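Local coordinates for protein alanine racemase (Actinobacillus succinogenes, PDB 3C3K) that is of unknown function but has the two-lobed fold of the periplasmic binding proteins and probably binds a small ligand between its lobes, at residues Gly198-Leu203 with Thr228-Thr233. Residues are numbered along the deposited sequence; the frame is centred on the assembly and turned at random.
Sequences GAIQAL and TVPALT
Ile200, on helix 193-205, lies closest in backbone to Thr228 of the irregular loop 228-233, with their CA atoms 7.7 Å apart, so a single aliphatic side chain can span the gap. That chain is Ile200, which points toward the loop and accounts for all the direct contacts. Its longer branch runs out extended (chi2 -172°), carrying CD1 into the bend of the loop, while CG2 forks off to meet the turn at Val229 and Pro230. The beta-branched shape of isoleucine thus serves two places at once. The peptide before Pro230 is cis, which puts the Val229 carbonyl oxygen and the proline CD on the same side of the bond, and both face Ile200: CG2 is 3.4 Å from Val229 O and 4.3 Å from Pro230 CD. Proline suits this point because it makes the cis bend affordable and offers its CD methylene to the CG2 methyl.

At the end of the other branch, Ile200 CD1 lies 3.5 Å from Pro230 O and 3.7 Å from Thr228 OG1. These two oxygens are joined by the loop's own hydrogen bond, given by Thr228 OG1 to Pro230 O at 3.0 Å; the donor is tilted 25° from the carbonyl plane. Threonine therefore ties off the bend while presenting its beta carbon to the isoleucine. Leucine closes the apolar side, with Leu232 CD1 4.0 Å from Ile200 CD1. Ile200 and Leu232 also share Val216, so the loop is laid over helix 193-205 and strand 215-217, an outermost strand of the four-stranded parallel sheet. The Thr228 bond and the cis peptide both help to set the bend; with that hydroxyl donating within the loop and Ile200 bringing only hydrocarbon, the contact is mainly van der Waals, methyls lying against oxygens as well as carbon.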
loop_
_atom_site.group_PDB
_atom_site.type_symbol
_atom_site.label_atom_id
_atom_site.label_comp_id
_atom_site.label_asym_id
_atom_site.label_seq_id
_atom_site.Cartn_x
_atom_site.Cartn_y
_atom_site.Cartn_z
ATOM N N GLY B 198 -2.280 -14.199 4.535
ATOM C CA GLY B 198 -1.214 -14.994 5.173
ATOM C C GLY B 198 -1.810 -16.206 5.857
ATOM O O GLY B 198 -1.222 -17.304 5.872
ATOM N N ALA B 199 -3.013 -16.039 6.401
ATOM C CA ALA B 199 -3.659 -17.209 6.978
ATOM C C ALA B 199 -3.932 -18.284 5.899
ATOM O O ALA B 199 -3.619 -19.450 6.102
ATOM C CB ALA B 199 -4.890 -16.813 7.757
ATOM N N ILE B 200 -4.461 -17.874 4.749
ATOM C CA ILE B 200 -4.717 -18.745 3.613
ATOM C C ILE B 200 -3.416 -19.436 3.151
ATOM O O ILE B 200 -3.366 -20.662 2.953
ATOM C CB ILE B 200 -5.320 -17.929 2.427
ATOM C CG1 ILE B 200 -6.741 -17.465 2.780
ATOM C CG2 ILE B 200 -5.263 -18.756 1.127
ATOM C CD1 ILE B 200 -7.584 -16.782 1.614
ATOM N N GLN B 201 -2.340 -18.676 3.043
ATOM C CA GLN B 201 -1.046 -19.299 2.765
ATOM C C GLN B 201 -0.584 -20.356 3.780
ATOM O O GLN B 201 -0.172 -21.457 3.402
ATOM C CB GLN B 201 0.037 -18.255 2.629
ATOM C CG GLN B 201 1.304 -18.933 2.131
ATOM C CD GLN B 201 2.343 -18.012 1.587
ATOM O OE1 GLN B 201 3.462 -17.946 2.109
ATOM N NE2 GLN B 201 2.025 -17.369 0.467
ATOM N N ALA B 202 -0.629 -20.064 5.071
ATOM C CA ALA B 202 -0.227 -21.086 6.070
ATOM C C ALA B 202 -1.154 -22.299 6.063
ATOM O O ALA B 202 -0.739 -23.471 6.228
ATOM C CB ALA B 202 -0.258 -20.466 7.459
ATOM N N LEU B 203 -2.418 -22.047 5.893
ATOM C CA LEU B 203 -3.413 -23.118 5.875
ATOM C C LEU B 203 -3.131 -24.123 4.713
ATOM O O LEU B 203 -3.097 -25.357 4.900
ATOM C CB LEU B 203 -4.810 -22.504 5.751
ATOM C CG LEU B 203 -5.392 -21.946 7.082
ATOM C CD1 LEU B 203 -6.708 -21.351 6.800
ATOM C CD2 LEU B 203 -5.561 -23.035 8.173
ATOM N N THR B 228 -6.328 -13.725 -3.640
ATOM C CA THR B 228 -5.919 -14.927 -2.935
ATOM C C THR B 228 -6.675 -16.082 -3.547
ATOM O O THR B 228 -7.731 -15.889 -4.216
ATOM C CB THR B 228 -6.231 -14.822 -1.431
ATOM O OG1 THR B 228 -7.605 -14.429 -1.256
ATOM C CG2 THR B 228 -5.343 -13.792 -0.821
ATOM N N VAL B 229 -6.164 -17.297 -3.319
ATOM C CA VAL B 229 -6.871 -18.461 -3.795
ATOM C C VAL B 229 -7.099 -19.369 -2.612
ATOM O O VAL B 229 -6.157 -19.817 -2.020
ATOM C CB VAL B 229 -6.108 -19.192 -4.965
ATOM C CG1 VAL B 229 -6.840 -20.507 -5.325
ATOM C CG2 VAL B 229 -6.023 -18.249 -6.180
ATOM N N PRO B 230 -8.362 -19.610 -2.231
ATOM C CA PRO B 230 -9.616 -19.122 -2.706
ATOM C C PRO B 230 -9.723 -17.588 -2.463
ATOM O O PRO B 230 -9.062 -17.009 -1.581
ATOM C CB PRO B 230 -10.636 -19.811 -1.787
ATOM C CG PRO B 230 -9.831 -20.192 -0.567
ATOM C CD PRO B 230 -8.501 -20.516 -1.062
ATOM N N ALA B 231 -10.574 -16.951 -3.242
ATOM C CA ALA B 231 -10.880 -15.528 -2.995
ATOM C C ALA B 231 -11.435 -15.401 -1.588
ATOM O O ALA B 231 -12.094 -16.303 -1.118
ATOM C CB ALA B 231 -11.866 -15.016 -3.974
ATOM N N LEU B 232 -11.218 -14.219 -0.990
ATOM C CA LEU B 232 -11.365 -14.003 0.430
ATOM C C LEU B 232 -12.674 -13.337 0.811
ATOM O O LEU B 232 -12.932 -12.225 0.378
ATOM C CB LEU B 232 -10.128 -13.184 0.943
ATOM C CG LEU B 232 -10.281 -12.839 2.394
ATOM C CD1 LEU B 232 -10.139 -14.170 3.190
ATOM C CD2 LEU B 232 -9.215 -11.766 2.729
ATOM N N THR B 233 -13.540 -14.069 1.538
ATOM C CA THR B 233 -14.636 -13.463 2.239
ATOM C C THR B 233 -14.136 -12.386 3.182
ATOM O O THR B 233 -13.129 -12.529 3.887
ATOM C CB THR B 233 -15.433 -14.484 3.002
ATOM O OG1 THR B 233 -15.935 -15.440 2.080
ATOM C CG2 THR B 233 -16.634 -13.842 3.798
#